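Local structure of conserved hypothetical protein (Pseudomonas aeruginosa, 1YLL) at residues D[127-130]-D[131-135]; D[182-185]-D[186-190]. The protein is of unknown function but belongs to the HutD family of the cupin clan, is probably linked to histidine utilisation, and is built largely of beta-barrels. All coordinates share one frame; numbering follows the deposited sequence.

Contact 1: D[127-130]-D[131-135]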
ATOM      1  N   LEU D 127     -14.997  -3.461 -13.940  1.00 12.89           N
ATOM      2  CA  LEU D 127     -13.680  -4.103 -13.950  1.00 15.15           C
ATOM      3  C   LEU D 127     -13.687  -5.286 -12.993  1.00 14.30           C
ATOM      4  O   LEU D 127     -14.187  -5.173 -11.886  1.00 14.67           O
ATOM      5  CB  LEU D 127     -12.646  -3.088 -13.481  1.00 14.39           C
ATOM      6  CG  LEU D 127     -12.502  -1.834 -14.360  1.00 15.62           C
ATOM      7  CD1 LEU D 127     -11.753  -0.733 -13.596  1.00 16.74           C
ATOM      8  CD2 LEU D 127     -11.796  -2.201 -15.637  1.00 15.26           C
ATOM      9  N   ARG D 128     -13.115  -6.424 -13.414  1.00 16.17           N
ATOM     10  CA  ARG D 128     -13.061  -7.575 -12.505  1.00 16.92           C
ATOM     11  C   ARG D 128     -11.647  -7.564 -11.954  1.00 17.20           C
ATOM     12  O   ARG D 128     -10.683  -7.728 -12.716  1.00 19.32           O
ATOM     13  CB  ARG D 128     -13.301  -8.894 -13.232  1.00 18.39           C
ATOM     14  CG  ARG D 128     -13.487 -10.078 -12.267  1.00 22.32           C
ATOM     15  CD  ARG D 128     -13.854 -11.359 -13.019  1.00 27.18           C
ATOM     16  NE  ARG D 128     -14.307 -12.427 -12.123  1.00 31.94           N
ATOM     17  CZ  ARG D 128     -13.622 -13.537 -11.865  1.00 33.89           C
ATOM     18  NH1 ARG D 128     -14.126 -14.451 -11.045  1.00 34.44           N
ATOM     19  NH2 ARG D 128     -12.430 -13.730 -12.418  1.00 35.18           N
ATOM     20  N   VAL D 129     -11.531  -7.346 -10.651  1.00 19.78           N
ATOM     21  CA  VAL D 129     -10.231  -7.297  -9.995  1.00 17.22           C
ATOM     22  C   VAL D 129      -9.808  -8.731  -9.645  1.00 20.42           C
ATOM     23  O   VAL D 129     -10.389  -9.363  -8.775  1.00 20.50           O
ATOM     24  CB  VAL D 129     -10.277  -6.440  -8.712  1.00 18.76           C
ATOM     25  CG1 VAL D 129      -8.882  -6.379  -8.098  1.00 18.89           C
ATOM     26  CG2 VAL D 129     -10.743  -5.020  -9.033  1.00 20.49           C
ATOM     27  N   GLU D 130      -8.807  -9.222 -10.365  1.00 22.27           N
ATOM     28  CA  GLU D 130      -8.288 -10.573 -10.168  1.00 26.26           C
ATOM     29  C   GLU D 130      -6.862 -10.433  -9.671  1.00 23.80           C
ATOM     30  O   GLU D 130      -5.919 -10.371 -10.450  1.00 24.90           O
ATOM     31  CB  GLU D 130      -8.318 -11.327 -11.493  1.00 29.75           C
ATOM     32  CG  GLU D 130      -9.720 -11.670 -11.961  1.00 35.91           C
ATOM     33  CD  GLU D 130      -9.728 -12.313 -13.330  1.00 39.80           C
ATOM     34  OE1 GLU D 130      -8.741 -13.015 -13.655  1.00 42.29           O
ATOM     35  OE2 GLU D 130     -10.719 -12.131 -14.071  1.00 41.73           O
ATOM     36  N   GLY D 131      -6.731 -10.361  -8.357  1.00 25.13           N
ATOM     37  CA  GLY D 131      -5.432 -10.208  -7.763  1.00 23.98           C
ATOM     38  C   GLY D 131      -5.095  -8.740  -7.692  1.00 24.55           C
ATOM     39  O   GLY D 131      -5.098  -8.153  -6.619  1.00 25.93           O
ATOM     40  N   GLU D 132      -4.836  -8.129  -8.841  1.00 24.92           N
ATOM     41  CA  GLU D 132      -4.455  -6.714  -8.848  1.00 24.05           C
ATOM     42  C   GLU D 132      -4.722  -6.069 -10.202  1.00 21.47           C
ATOM     43  O   GLU D 132      -4.715  -6.746 -11.232  1.00 22.86           O
ATOM     44  CB  GLU D 132      -2.962  -6.631  -8.526  1.00 26.24           C
ATOM     45  CG  GLU D 132      -2.303  -5.268  -8.428  1.00 32.89           C
ATOM     46  CD  GLU D 132      -0.807  -5.397  -8.064  1.00 38.31           C
ATOM     47  OE1 GLU D 132      -0.043  -5.975  -8.877  1.00 40.48           O
ATOM     48  OE2 GLU D 132      -0.395  -4.942  -6.967  1.00 37.32           O
ATOM     49  N   LEU D 133      -4.990  -4.764 -10.187  1.00 20.34           N
ATOM     50  CA  LEU D 133      -5.158  -4.014 -11.426  1.00 19.36           C
ATOM     51  C   LEU D 133      -4.893  -2.559 -11.080  1.00 18.26           C
ATOM     52  O   LEU D 133      -5.065  -2.174  -9.930  1.00 19.61           O
ATOM     53  CB  LEU D 133      -6.566  -4.203 -12.022  1.00 20.71           C
ATOM     54  CG  LEU D 133      -7.848  -3.561 -11.497  1.00 21.57           C
ATOM     55  CD1 LEU D 133      -7.830  -2.042 -11.676  1.00 20.22           C
ATOM     56  CD2 LEU D 133      -9.055  -4.155 -12.292  1.00 20.94           C
ATOM     57  N   ASP D 134      -4.456  -1.758 -12.053  1.00 16.34           N
ATOM     58  CA  ASP D 134      -4.184  -0.356 -11.792  1.00 14.84           C
ATOM     59  C   ASP D 134      -4.379   0.461 -13.062  1.00 13.18           C
ATOM     60  O   ASP D 134      -4.424  -0.084 -14.173  1.00 13.89           O
ATOM     61  CB  ASP D 134      -2.733  -0.156 -11.303  1.00 15.85           C
ATOM     62  CG  ASP D 134      -1.696  -0.291 -12.419  1.00 16.64           C
ATOM     63  OD1 ASP D 134      -1.638  -1.342 -13.092  1.00 20.91           O
ATOM     64  OD2 ASP D 134      -0.924   0.669 -12.625  1.00 21.95           O
ATOM     65  N   TRP D 135      -4.537   1.769 -12.893  1.00 15.36           N
ATOM     66  CA  TRP D 135      -4.629   2.658 -14.040  1.00 12.58           C
ATOM     67  C   TRP D 135      -4.175   4.028 -13.564  1.00 14.09           C
ATOM     68  O   TRP D 135      -4.038   4.258 -12.355  1.00 13.76           O
ATOM     69  CB  TRP D 135      -6.080   2.743 -14.576  1.00 12.75           C
ATOM     70  CG  TRP D 135      -7.052   3.538 -13.759  1.00 12.65           C
ATOM     71  CD1 TRP D 135      -7.309   4.872 -13.886  1.00 12.42           C
ATOM     72  CD2 TRP D 135      -7.888   3.058 -12.704  1.00 12.77           C
ATOM     73  NE1 TRP D 135      -8.273   5.255 -12.969  1.00 14.61           N
ATOM     74  CE2 TRP D 135      -8.645   4.160 -12.236  1.00 15.32           C
ATOM     75  CE3 TRP D 135      -8.076   1.801 -12.106  1.00 14.57           C
ATOM     76  CZ2 TRP D 135      -9.582   4.048 -11.199  1.00 15.21           C
ATOM     77  CZ3 TRP D 135      -9.019   1.692 -11.059  1.00 14.57           C
ATOM     78  CH2 TRP D 135      -9.753   2.813 -10.628  1.00 13.54           C
TER
HETATM   79  O   HOH W   1      -7.199  -7.719 -12.422  1.00 23.73           O
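Leu133 reaches back across the corner of the chain to lie against Val129 and Leu127. Its CD2 does the touching, 3.8 Å from Val129 CG2 and 3.9 Å from Leu127 CB, two alternate residues of the preceding strand, with Arg128 between them. The Leu133 and Val129 side chains cross at about a right angle. Leu133 CG stands between its backbone N and carbonyl carbon (chi1 75°), and from there the two methyls part: CD2 goes to the first strand, while CD1 lies in plane at the edge of the Trp135 ring, 3.9 Å from Trp135 CE3. Branched aliphatic residues suit this join because they fill it without needing polar partners.

Gly131 makes the reversal. With phi 87° and psi -71° it occupies the middle of a classic gamma-turn, a conformation that would press a CB against the carbonyl oxygen of Glu130. The turn is closed by a weak, bent bond from Glu132 N to Glu130 O, 3.0 Å long. Water 1 adds a bridge, accepting from Glu130 N and donating to Glu132 O.

Glu130 is exposed, as befits a charged residue at a corner. Its OE2 receives Arg128 NH2 at 2.9 Å in a salt bridge in which OE2 lies in the guanidinium plane while NH2 approaches from above the carboxylate plane. Beyond the turn, Arg123 of the second subunit makes a cation-pi contact with Trp135. A tight corner passing the chain between two sheets fits the beta-barrel architecture of the cupins.

Contact 2: D[182-185]-D[186-190]; sequences LTAH and EPAWV
Leu182 and Val190 provide the main apolar contact between the arms of this corner, with Leu182 CD1 3.9 Å from Val190 CG2. The side chains run past each other in opposite directions. Leu182 CG is anti to its carbonyl carbon (chi1 -53°), and the nearly extended second torsion carries CD1 across to the valine methyl. Closer to the bend, Ala184 CB faces Ala188 CB at 4.5 Å. The arms converge here, and the small methyl groups of the two alanines suit the narrowing space between them.

At the bend itself the contacts are between side chain and backbone. Ala184 CB packs on Glu186 O at 3.5 Å, and Pro187 CD lies 4.1 Å from His185 O. His185 bends the chain with a psi of -50°, whereas Glu186 is extended, as suits a residue before proline. Pro187, with its restricted phi and no N-H, leads toward the outgoing strand without offering a backbone donor. The arms share no hydrogen bond, so the corner differs from a closed hairpin. The polar side chains of His185 and Glu186 occupy its exposed end.

The incoming strand 178-184 pairs with 132-137 on one side and 151-155 on the other, while the outgoing strand 187-197 lies between 120-129 and 141-146. Val129 covers Leu182 and Ala184, and Val151 packs on Ala188 and Val190, so neighbouring strands enclose the apolar interior of the corner.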
ATOM      1  N   LEU D 182      -6.027  -1.425  -7.391  1.00 15.26           N
ATOM      2  CA  LEU D 182      -6.991  -2.185  -6.618  1.00 15.63           C
ATOM      3  C   LEU D 182      -6.448  -3.591  -6.474  1.00 16.16           C
ATOM      4  O   LEU D 182      -5.835  -4.134  -7.397  1.00 14.99           O
ATOM      5  CB  LEU D 182      -8.328  -2.277  -7.346  1.00 17.26           C
ATOM      6  CG  LEU D 182      -8.916  -0.938  -7.788  1.00 17.47           C
ATOM      7  CD1 LEU D 182     -10.200  -1.234  -8.549  1.00 19.81           C
ATOM      8  CD2 LEU D 182      -9.186  -0.051  -6.636  1.00 20.34           C
ATOM      9  N   THR D 183      -6.706  -4.186  -5.321  1.00 19.42           N
ATOM     10  CA  THR D 183      -6.260  -5.542  -5.084  1.00 21.13           C
ATOM     11  C   THR D 183      -7.385  -6.342  -4.428  1.00 21.09           C
ATOM     12  O   THR D 183      -8.223  -5.783  -3.718  1.00 20.95           O
ATOM     13  CB  THR D 183      -5.018  -5.536  -4.199  1.00 23.38           C
ATOM     14  OG1 THR D 183      -4.620  -6.885  -3.951  1.00 33.08           O
ATOM     15  CG2 THR D 183      -5.306  -4.847  -2.905  1.00 24.23           C
ATOM     16  N   ALA D 184      -7.438  -7.640  -4.717  1.00 23.31           N
ATOM     17  CA  ALA D 184      -8.463  -8.497  -4.132  1.00 26.48           C
ATOM     18  C   ALA D 184      -7.969  -9.944  -4.040  1.00 29.43           C
ATOM     19  O   ALA D 184      -7.246 -10.403  -4.907  1.00 31.43           O
ATOM     20  CB  ALA D 184      -9.726  -8.428  -4.978  1.00 27.56           C
ATOM     21  N   HIS D 185      -8.358 -10.656  -2.985  1.00 33.44           N
ATOM     22  CA  HIS D 185      -7.954 -12.059  -2.811  1.00 35.44           C
ATOM     23  C   HIS D 185      -8.801 -12.976  -3.687  1.00 35.25           C
ATOM     24  O   HIS D 185      -8.275 -13.835  -4.410  1.00 35.96           O
ATOM     25  CB  HIS D 185      -8.092 -12.466  -1.345  1.00 39.58           C
ATOM     26  CG  HIS D 185      -7.016 -11.915  -0.461  1.00 44.00           C
ATOM     27  ND1 HIS D 185      -6.552 -10.621  -0.569  1.00 47.00           N
ATOM     28  CD2 HIS D 185      -6.323 -12.479   0.555  1.00 45.69           C
ATOM     29  CE1 HIS D 185      -5.619 -10.412   0.345  1.00 48.56           C
ATOM     30  NE2 HIS D 185      -5.462 -11.523   1.041  1.00 47.24           N
ATOM     31  N   GLU D 186     -10.115 -12.803  -3.595  1.00 31.79           N
ATOM     32  CA  GLU D 186     -11.075 -13.560  -4.386  1.00 30.08           C
ATOM     33  C   GLU D 186     -11.482 -12.510  -5.425  1.00 28.23           C
ATOM     34  O   GLU D 186     -11.621 -11.335  -5.074  1.00 30.84           O
ATOM     35  CB  GLU D 186     -12.264 -13.970  -3.497  1.00 31.36           C
ATOM     36  CG  GLU D 186     -13.495 -14.589  -4.194  1.00 36.43           C
ATOM     37  CD  GLU D 186     -13.308 -16.030  -4.688  1.00 37.74           C
ATOM     38  OE1 GLU D 186     -12.721 -16.857  -3.956  1.00 39.12           O
ATOM     39  OE2 GLU D 186     -13.782 -16.346  -5.806  1.00 39.50           O
ATOM     40  N   PRO D 187     -11.622 -12.901  -6.711  1.00 26.31           N
ATOM     41  CA  PRO D 187     -12.009 -11.960  -7.772  1.00 23.37           C
ATOM     42  C   PRO D 187     -13.247 -11.164  -7.423  1.00 22.82           C
ATOM     43  O   PRO D 187     -14.243 -11.709  -6.926  1.00 23.68           O
ATOM     44  CB  PRO D 187     -12.211 -12.865  -8.968  1.00 25.79           C
ATOM     45  CG  PRO D 187     -11.084 -13.860  -8.767  1.00 25.89           C
ATOM     46  CD  PRO D 187     -11.205 -14.189  -7.291  1.00 24.47           C
ATOM     47  N   ALA D 188     -13.202  -9.868  -7.692  1.00 21.75           N
ATOM     48  CA  ALA D 188     -14.330  -9.034  -7.338  1.00 18.87           C
ATOM     49  C   ALA D 188     -14.536  -8.003  -8.415  1.00 17.94           C
ATOM     50  O   ALA D 188     -13.585  -7.402  -8.924  1.00 17.63           O
ATOM     51  CB  ALA D 188     -14.089  -8.357  -6.005  1.00 21.16           C
ATOM     52  N   TRP D 189     -15.805  -7.835  -8.766  1.00 18.53           N
ATOM     53  CA  TRP D 189     -16.205  -6.874  -9.767  1.00 16.46           C
ATOM     54  C   TRP D 189     -16.406  -5.531  -9.110  1.00 14.35           C
ATOM     55  O   TRP D 189     -16.996  -5.448  -8.032  1.00 17.48           O
ATOM     56  CB  TRP D 189     -17.526  -7.315 -10.402  1.00 18.02           C
ATOM     57  CG  TRP D 189     -17.392  -8.329 -11.491  1.00 21.45           C
ATOM     58  CD1 TRP D 189     -17.623  -9.694 -11.401  1.00 21.34           C
ATOM     59  CD2 TRP D 189     -17.002  -8.080 -12.839  1.00 20.00           C
ATOM     60  NE1 TRP D 189     -17.401 -10.291 -12.614  1.00 19.88           N
ATOM     61  CE2 TRP D 189     -17.019  -9.328 -13.517  1.00 20.29           C
ATOM     62  CE3 TRP D 189     -16.634  -6.920 -13.552  1.00 18.62           C
ATOM     63  CZ2 TRP D 189     -16.684  -9.448 -14.868  1.00 20.28           C
ATOM     64  CZ3 TRP D 189     -16.296  -7.038 -14.883  1.00 19.73           C
ATOM     65  CH2 TRP D 189     -16.323  -8.297 -15.541  1.00 20.06           C
ATOM     66  N   VAL D 190     -15.907  -4.491  -9.771  1.00 13.34           N
ATOM     67  CA  VAL D 190     -16.064  -3.106  -9.311  1.00 13.37           C
ATOM     68  C   VAL D 190     -16.500  -2.266 -10.497  1.00 11.28           C
ATOM     69  O   VAL D 190     -16.322  -2.670 -11.634  1.00 13.48           O
ATOM     70  CB  VAL D 190     -14.720  -2.499  -8.752  1.00 13.00           C
ATOM     71  CG1 VAL D 190     -14.221  -3.326  -7.552  1.00 16.02           C
ATOM     72  CG2 VAL D 190     -13.667  -2.503  -9.797  1.00 12.70           C
TER

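In the fold
Contacts 1 and 2 are separate corners, in series along the chain, that carry it between the same two sheets in opposite senses: 127-135 leaves the sheet that 182-190 enters. Their strands pair twice, 120-129 with 187-197 and 132-137 with 178-184, and their centres lie about 6 Å apart. Probable hydrogen bonds from Val129 N to Ala188 O (2.7 Å) and Leu127 N to Val190 O (2.8 Å) join them. Both are partly buried, apolar within and polar at the bend. Contact 1 turns on glycine with water and a salt bridge, and also borders a second subunit; contact 2 relies on alanines and a proline, and touches no other chain of the assembly.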